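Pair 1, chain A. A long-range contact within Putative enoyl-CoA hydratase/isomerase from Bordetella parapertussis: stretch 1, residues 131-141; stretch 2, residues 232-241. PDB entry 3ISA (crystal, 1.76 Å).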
# COMPACT_ATOMS: atom_id res chain seq x y z
N PHE A 131 -22.99 -23.33 11.11
CA PHE A 131 -22.09 -22.24 11.43
C PHE A 131 -22.89 -20.95 11.53
O PHE A 131 -23.78 -20.71 10.72
CB PHE A 131 -21.02 -22.03 10.34
CG PHE A 131 -20.24 -23.28 9.96
CD1 PHE A 131 -19.06 -23.61 10.63
CD2 PHE A 131 -20.68 -24.10 8.91
CE1 PHE A 131 -18.33 -24.76 10.26
CE2 PHE A 131 -19.97 -25.25 8.55
CZ PHE A 131 -18.79 -25.58 9.23
N ARG A 132 -22.55 -20.11 12.50
CA ARG A 132 -23.09 -18.75 12.58
C ARG A 132 -22.08 -17.80 13.21
O ARG A 132 -21.47 -18.14 14.22
CB ARG A 132 -24.39 -18.76 13.40
CG ARG A 132 -25.21 -17.48 13.28
CD ARG A 132 -26.45 -17.46 14.20
NE ARG A 132 -27.21 -16.23 13.99
CZ ARG A 132 -27.89 -15.56 14.93
NH1 ARG A 132 -27.91 -15.98 16.20
NH2 ARG A 132 -28.54 -14.45 14.60
N MET A 133 -21.89 -16.62 12.62
CA MET A 133 -21.07 -15.57 13.23
C MET A 133 -21.98 -14.36 13.48
O MET A 133 -22.16 -13.53 12.58
CB MET A 133 -19.89 -15.17 12.32
CG MET A 133 -18.71 -16.21 12.19
SD MET A 133 -17.66 -15.98 10.73
CE MET A 133 -18.73 -16.70 9.49
N PRO A 134 -22.61 -14.29 14.67
CA PRO A 134 -23.63 -13.29 15.00
C PRO A 134 -23.14 -12.02 15.69
O PRO A 134 -23.96 -11.17 16.04
CB PRO A 134 -24.56 -14.05 15.94
CG PRO A 134 -23.64 -14.99 16.67
CD PRO A 134 -22.42 -15.24 15.79
N GLY A 135 -21.82 -11.88 15.88
CA GLY A 135 -21.25 -10.82 16.73
C GLY A 135 -21.53 -9.38 16.33
O GLY A 135 -21.57 -8.49 17.20
N LEU A 136 -21.72 -9.15 15.04
CA LEU A 136 -22.12 -7.83 14.55
C LEU A 136 -23.45 -7.35 15.17
O LEU A 136 -23.66 -6.15 15.29
CB LEU A 136 -22.17 -7.78 13.02
CG LEU A 136 -20.80 -7.90 12.30
CD1 LEU A 136 -20.99 -8.30 10.85
CD2 LEU A 136 -20.02 -6.60 12.38
N LYS A 137 -24.31 -8.28 15.59
CA LYS A 137 -25.53 -7.95 16.33
C LYS A 137 -25.25 -7.22 17.64
O LYS A 137 -26.10 -6.52 18.15
CB LYS A 137 -26.35 -9.19 16.64
CG LYS A 137 -27.06 -9.80 15.46
CD LYS A 137 -28.29 -8.98 15.09
CE LYS A 137 -29.13 -9.65 14.01
NZ LYS A 137 -30.34 -8.82 13.72
N PHE A 138 -24.06 -7.42 18.20
CA PHE A 138 -23.67 -6.61 19.35
C PHE A 138 -22.45 -5.75 19.05
O PHE A 138 -21.74 -5.33 19.96
CB PHE A 138 -23.53 -7.42 20.66
CG PHE A 138 -22.58 -8.60 20.58
CD1 PHE A 138 -21.23 -8.46 20.94
CD2 PHE A 138 -23.05 -9.87 20.23
CE1 PHE A 138 -20.37 -9.56 20.90
CE2 PHE A 138 -22.19 -10.97 20.20
CZ PHE A 138 -20.85 -10.81 20.53
N GLY A 139 -22.22 -5.51 17.75
CA GLY A 139 -21.23 -4.54 17.30
C GLY A 139 -19.82 -5.09 17.16
O GLY A 139 -18.91 -4.35 16.82
N LEU A 140 -19.64 -6.39 17.42
CA LEU A 140 -18.31 -7.02 17.34
C LEU A 140 -17.82 -7.21 15.90
O LEU A 140 -18.53 -7.77 15.07
CB LEU A 140 -18.33 -8.37 18.06
CG LEU A 140 -16.96 -9.05 18.16
CD1 LEU A 140 -16.08 -8.31 19.17
CD2 LEU A 140 -17.12 -10.52 18.51
N VAL A 141 -16.59 -6.76 15.61
CA VAL A 141 -16.02 -6.93 14.28
C VAL A 141 -14.84 -7.89 14.36
O VAL A 141 -13.69 -7.47 14.58
CB VAL A 141 -15.63 -5.57 13.62
CG1 VAL A 141 -15.06 -5.78 12.20
CG2 VAL A 141 -16.82 -4.58 13.58
N GLY A 232 -20.38 0.76 26.31
CA GLY A 232 -21.64 0.02 26.26
C GLY A 232 -21.57 -1.38 25.66
O GLY A 232 -22.61 -1.96 25.35
N PHE A 233 -20.35 -1.92 25.53
CA PHE A 233 -20.08 -3.28 24.98
C PHE A 233 -20.88 -4.35 25.70
O PHE A 233 -21.60 -5.14 25.07
CB PHE A 233 -18.56 -3.58 25.05
CG PHE A 233 -18.14 -4.91 24.42
CD1 PHE A 233 -18.61 -5.31 23.17
CD2 PHE A 233 -17.23 -5.74 25.07
CE1 PHE A 233 -18.19 -6.53 22.58
CE2 PHE A 233 -16.81 -6.96 24.50
CZ PHE A 233 -17.29 -7.35 23.25
N LYS A 234 -20.78 -4.33 27.02
CA LYS A 234 -21.45 -5.27 27.90
C LYS A 234 -22.97 -5.23 27.75
O LYS A 234 -23.63 -6.29 27.71
CB LYS A 234 -21.06 -4.98 29.34
CG LYS A 234 -20.71 -6.19 30.13
CD LYS A 234 -20.13 -5.81 31.46
CE LYS A 234 -20.68 -6.72 32.52
NZ LYS A 234 -20.03 -6.49 33.84
N ALA A 235 -23.52 -4.01 27.67
CA ALA A 235 -24.96 -3.82 27.46
C ALA A 235 -25.41 -4.35 26.10
O ALA A 235 -26.49 -4.95 26.01
CB ALA A 235 -25.34 -2.34 27.63
N ARG A 236 -24.58 -4.17 25.07
CA ARG A 236 -24.87 -4.69 23.72
C ARG A 236 -24.92 -6.22 23.73
O ARG A 236 -25.81 -6.84 23.11
CB ARG A 236 -23.82 -4.21 22.70
CG ARG A 236 -23.89 -2.72 22.34
CD ARG A 236 -22.99 -2.36 21.14
NE ARG A 236 -21.55 -2.62 21.35
CZ ARG A 236 -20.69 -1.76 21.91
NH1 ARG A 236 -21.10 -0.59 22.38
NH2 ARG A 236 -19.40 -2.09 22.03
N ILE A 237 -23.97 -6.82 24.44
CA ILE A 237 -23.97 -8.27 24.65
C ILE A 237 -25.26 -8.74 25.36
O ILE A 237 -25.93 -9.68 24.89
CB ILE A 237 -22.69 -8.72 25.42
CG1 ILE A 237 -21.42 -8.48 24.56
CG2 ILE A 237 -22.77 -10.18 25.84
CD1 ILE A 237 -20.09 -8.68 25.31
N ARG A 238 -25.60 -8.07 26.46
CA ARG A 238 -26.82 -8.35 27.23
C ARG A 238 -28.07 -8.33 26.35
O ARG A 238 -28.86 -9.28 26.37
CB ARG A 238 -26.94 -7.37 28.40
CG ARG A 238 -28.00 -7.72 29.46
CD ARG A 238 -28.01 -6.69 30.57
NE ARG A 238 -26.71 -6.61 31.24
CZ ARG A 238 -25.94 -5.52 31.28
NH1 ARG A 238 -26.33 -4.39 30.70
NH2 ARG A 238 -24.77 -5.56 31.91
N ASP A 239 -28.21 -7.27 25.55
CA ASP A 239 -29.33 -7.11 24.62
C ASP A 239 -29.41 -8.24 23.61
O ASP A 239 -30.51 -8.74 23.33
CB ASP A 239 -29.23 -5.78 23.86
CG ASP A 239 -29.52 -4.57 24.75
OD1 ASP A 239 -30.01 -4.75 25.89
OD2 ASP A 239 -29.26 -3.43 24.30
N TYR A 240 -28.26 -8.64 23.07
CA TYR A 240 -28.19 -9.72 22.09
C TYR A 240 -28.55 -11.08 22.72
O TYR A 240 -29.29 -11.87 22.12
CB TYR A 240 -26.79 -9.78 21.42
CG TYR A 240 -26.55 -11.11 20.75
CD1 TYR A 240 -27.20 -11.45 19.56
CD2 TYR A 240 -25.69 -12.06 21.33
CE1 TYR A 240 -27.00 -12.70 18.96
CE2 TYR A 240 -25.48 -13.29 20.73
CZ TYR A 240 -26.14 -13.61 19.56
OH TYR A 240 -25.92 -14.84 18.98
N LEU A 241 -28.03 -11.34 23.92
CA LEU A 241 -28.25 -12.63 24.60
C LEU A 241 -29.71 -12.82 25.05
O LEU A 241 -30.15 -13.95 25.27
CB LEU A 241 -27.29 -12.81 25.78
CG LEU A 241 -25.81 -13.04 25.46
CD1 LEU A 241 -25.02 -13.08 26.75
CD2 LEU A 241 -25.58 -14.31 24.65
O HOH W 1 -26.20 -17.45 17.81
O HOH W 2 -27.04 -5.95 20.80
O HOH W 3 -19.09 -4.50 20.25

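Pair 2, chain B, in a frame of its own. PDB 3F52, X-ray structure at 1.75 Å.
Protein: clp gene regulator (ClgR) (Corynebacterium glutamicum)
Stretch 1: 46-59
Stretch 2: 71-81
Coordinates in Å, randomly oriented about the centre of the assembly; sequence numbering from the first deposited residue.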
# COMPACT_ATOMS: atom_id res chain seq x y z
N GLU B 46 7.95 19.79 9.87
CA GLU B 46 8.45 19.01 11.00
C GLU B 46 8.60 17.53 10.66
O GLU B 46 9.64 16.91 10.93
CB GLU B 46 7.53 19.17 12.20
CG GLU B 46 7.54 20.56 12.84
CD GLU B 46 6.61 20.67 14.04
OE1 GLU B 46 5.91 19.66 14.36
OE2 GLU B 46 6.59 21.75 14.69
N LEU B 47 7.55 16.95 10.07
CA LEU B 47 7.60 15.56 9.67
C LEU B 47 8.59 15.36 8.53
O LEU B 47 9.32 14.38 8.51
CB LEU B 47 6.20 15.04 9.28
CG LEU B 47 6.15 13.54 8.94
CD1 LEU B 47 6.73 12.70 10.07
CD2 LEU B 47 4.74 13.07 8.61
N ALA B 48 8.59 16.29 7.58
CA ALA B 48 9.50 16.20 6.46
C ALA B 48 10.95 16.13 6.95
O ALA B 48 11.67 15.20 6.57
CB ALA B 48 9.30 17.38 5.51
N GLU B 49 11.38 17.07 7.80
CA GLU B 49 12.75 17.01 8.32
C GLU B 49 13.03 15.72 9.10
O GLU B 49 14.06 15.09 8.88
CB GLU B 49 13.17 18.28 9.09
CG GLU B 49 12.25 18.75 10.20
CD GLU B 49 12.72 20.05 10.87
OE1 GLU B 49 13.50 20.81 10.25
OE2 GLU B 49 12.31 20.31 12.03
N ALA B 50 12.09 15.30 9.96
CA ALA B 50 12.21 14.04 10.69
C ALA B 50 12.37 12.83 9.74
O ALA B 50 13.13 11.90 10.04
CB ALA B 50 11.02 13.84 11.63
N SER B 51 11.68 12.85 8.60
CA SER B 51 11.70 11.75 7.61
C SER B 51 12.79 11.86 6.54
O SER B 51 12.90 11.00 5.66
CB SER B 51 10.33 11.64 6.92
OG SER B 51 9.29 11.53 7.87
N ARG B 52 13.59 12.92 6.61
CA ARG B 52 14.67 13.15 5.66
C ARG B 52 14.16 13.32 4.22
O ARG B 52 14.83 12.91 3.27
CB ARG B 52 15.74 12.04 5.75
CG ARG B 52 16.26 11.72 7.17
CD ARG B 52 17.14 12.83 7.74
NE ARG B 52 16.44 14.11 7.83
CZ ARG B 52 16.84 15.25 7.27
NH1 ARG B 52 16.10 16.35 7.42
NH2 ARG B 52 17.97 15.31 6.56
N VAL B 53 12.98 13.93 4.08
CA VAL B 53 12.41 14.27 2.77
C VAL B 53 12.04 15.77 2.73
O VAL B 53 11.90 16.39 3.79
CB VAL B 53 11.16 13.39 2.44
CG1 VAL B 53 11.50 11.90 2.55
CG2 VAL B 53 9.99 13.73 3.33
N SER B 54 11.89 16.35 1.54
CA SER B 54 11.42 17.74 1.44
C SER B 54 9.91 17.85 1.80
O SER B 54 9.16 16.89 1.63
CB SER B 54 11.69 18.30 0.04
OG SER B 54 10.83 17.70 -0.91
N PRO B 55 9.48 19.02 2.32
CA PRO B 55 8.03 19.22 2.54
C PRO B 55 7.18 19.05 1.26
O PRO B 55 6.05 18.58 1.34
CB PRO B 55 7.94 20.66 3.07
CG PRO B 55 9.26 21.30 2.73
CD PRO B 55 10.26 20.19 2.75
N GLY B 56 7.72 19.44 0.10
CA GLY B 56 7.05 19.24 -1.18
C GLY B 56 6.82 17.76 -1.45
O GLY B 56 5.72 17.37 -1.90
N TYR B 57 7.85 16.95 -1.19
CA TYR B 57 7.76 15.50 -1.35
C TYR B 57 6.65 14.93 -0.43
O TYR B 57 5.77 14.18 -0.87
CB TYR B 57 9.10 14.78 -1.11
CG TYR B 57 8.92 13.26 -1.16
CD1 TYR B 57 9.16 12.54 -2.33
CD2 TYR B 57 8.46 12.55 -0.04
CE1 TYR B 57 8.95 11.15 -2.39
CE2 TYR B 57 8.24 11.17 -0.09
CZ TYR B 57 8.50 10.48 -1.27
OH TYR B 57 8.28 9.11 -1.31
N LEU B 58 6.70 15.32 0.84
CA LEU B 58 5.72 14.85 1.81
C LEU B 58 4.32 15.30 1.42
O LEU B 58 3.37 14.52 1.54
CB LEU B 58 6.06 15.35 3.22
CG LEU B 58 5.09 14.84 4.30
CD1 LEU B 58 4.94 13.30 4.33
CD2 LEU B 58 5.46 15.38 5.69
N SER B 59 4.20 16.54 0.97
CA SER B 59 2.90 17.09 0.57
C SER B 59 2.33 16.26 -0.59
O SER B 59 1.15 15.86 -0.55
CB SER B 59 3.05 18.54 0.18
OG SER B 59 1.81 19.05 -0.30
N GLU B 71 10.39 1.06 2.16
CA GLU B 71 11.41 1.48 3.13
C GLU B 71 11.16 2.93 3.53
O GLU B 71 11.23 3.26 4.70
CB GLU B 71 12.82 1.30 2.56
CG GLU B 71 13.27 -0.15 2.41
CD GLU B 71 12.86 -0.77 1.07
OE1 GLU B 71 12.09 -0.15 0.31
OE2 GLU B 71 13.34 -1.89 0.78
N LEU B 72 10.81 3.78 2.56
CA LEU B 72 10.52 5.16 2.90
C LEU B 72 9.21 5.30 3.68
O LEU B 72 9.12 6.06 4.64
CB LEU B 72 10.55 6.05 1.67
CG LEU B 72 10.31 7.54 1.96
CD1 LEU B 72 11.27 8.12 3.04
CD2 LEU B 72 10.46 8.32 0.69
N LEU B 73 8.20 4.51 3.30
CA LEU B 73 6.98 4.51 4.10
C LEU B 73 7.28 4.11 5.55
O LEU B 73 6.73 4.70 6.49
CB LEU B 73 5.93 3.57 3.49
CG LEU B 73 4.63 3.43 4.29
CD1 LEU B 73 3.89 4.78 4.45
CD2 LEU B 73 3.73 2.40 3.61
N ALA B 74 8.11 3.11 5.75
CA ALA B 74 8.43 2.68 7.09
C ALA B 74 9.10 3.84 7.86
O ALA B 74 8.83 4.04 9.05
CB ALA B 74 9.35 1.46 7.06
N SER B 75 9.95 4.60 7.18
CA SER B 75 10.64 5.75 7.79
C SER B 75 9.70 6.86 8.24
O SER B 75 9.84 7.39 9.35
CB SER B 75 11.67 6.31 6.82
OG SER B 75 12.73 5.41 6.71
N VAL B 76 8.76 7.22 7.37
CA VAL B 76 7.76 8.25 7.67
C VAL B 76 6.87 7.81 8.84
O VAL B 76 6.61 8.60 9.75
CB VAL B 76 6.93 8.65 6.38
CG1 VAL B 76 5.85 9.66 6.71
CG2 VAL B 76 7.86 9.22 5.29
N CYS B 77 6.44 6.54 8.83
CA CYS B 77 5.67 6.00 9.95
C CYS B 77 6.46 5.98 11.27
O CYS B 77 5.93 6.35 12.31
CB CYS B 77 5.12 4.62 9.61
SG CYS B 77 3.90 4.67 8.28
N HIS B 78 7.71 5.51 11.23
CA HIS B 78 8.57 5.57 12.43
C HIS B 78 8.68 7.00 13.00
O HIS B 78 8.57 7.20 14.21
CB HIS B 78 9.97 4.98 12.17
CG HIS B 78 10.82 4.88 13.40
ND1 HIS B 78 11.77 5.83 13.73
CD2 HIS B 78 10.86 3.95 14.38
CE1 HIS B 78 12.36 5.48 14.86
NE2 HIS B 78 11.83 4.35 15.28
N ALA B 79 8.86 7.98 12.12
CA ALA B 79 8.90 9.39 12.51
C ALA B 79 7.57 9.88 13.13
O ALA B 79 7.58 10.75 14.00
CB ALA B 79 9.29 10.26 11.35
N LEU B 80 6.45 9.31 12.70
CA LEU B 80 5.14 9.57 13.31
C LEU B 80 4.89 8.73 14.56
O LEU B 80 3.92 8.96 15.29
CB LEU B 80 4.01 9.29 12.30
CG LEU B 80 3.72 10.30 11.19
CD1 LEU B 80 2.86 9.67 10.11
CD2 LEU B 80 3.08 11.57 11.76
N GLY B 81 5.74 7.74 14.80
CA GLY B 81 5.54 6.82 15.92
C GLY B 81 4.35 5.91 15.68
O GLY B 81 3.72 5.43 16.62

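In both pairs a helical turn followed by a residue with positive phi (A:Gly139, B:Arg52) packs against a second helix, and 14 central residues superpose with an RMSD of 0.8 Å over N, CA and C. The turn is a 3-10 segment that includes A:Leu136 and A:Lys137 in pair 1 and the last part of a helix in pair 2, where it closes with a Schellman motif at B:Arg52. A:Lys137, A:Phe138 and A:Gly139 fall on B:Ala50, B:Ser51 and B:Arg52; across the contact, A:Phe233, A:Arg236, A:Ile237 and A:Tyr240 fall on B:Leu72, B:Ser75, B:Val76 and B:Ala79. The buried areas are similar, 422 Å² in pair 1 and 397 Å² in pair 2.

The central position is filled very differently. A:Phe138 (chi1 p) lays its ring along the helix: CD1 lies 3.6 Å from A:Ile237 CG1 and 4.0 Å from A:Phe233 CE1, while CD2 lies 3.6 Å from A:Tyr240 CD2. The A:Phe138 and A:Tyr240 rings meet obliquely, centroids 5.4 Å apart and planes at 42°. B:Ser51 (chi1 m) is too short to span the helix; its OG donates back to B:Leu47 O (2.9 Å), which satisfies the hydroxyl within its own helix, and sits 3.6 Å from B:Val76 CA and 3.7 Å from B:Ala79 CB.

With small residues here, other side chains supply the bulk in pair 2. B:Leu47, which has no matched position, reaches B:Ala79 CB with CD1 (3.8 Å) and B:Leu80 CD2 with CD2 (3.9 Å). B:Ala50 CB approaches B:Ala79 CB to 4.0 Å. At the matched position in pair 1, A:Tyr240 is large, and A:Lys137 CB rests 3.8 Å from its CD1 before the rest of the lysine leads away.

At the other end, A:Leu140 CD1 lies 4.4 Å from A:Phe233 CZ, and the matched B:Val53 CG1 lies 3.8 Å from B:Leu72 CD1. B:Tyr57 adds to this apolar patch, its CZ 3.5 Å from B:Leu72 CD2.

Polar links across the contact separate the pairs. A:Arg236 NE donates to A:Phe138 O (3.1 Å), tying the backbone at A:Phe138 to the helix. Water 2 donates to A:Lys137 O (2.9 Å) and A:Arg236 O (2.8 Å), and water 1 joins A:Arg132 NH1 (2.8 Å) to A:Tyr240 OH (2.9 Å). Pair 2 has no hydrogen bond between its stretches and relies on close apolar packing.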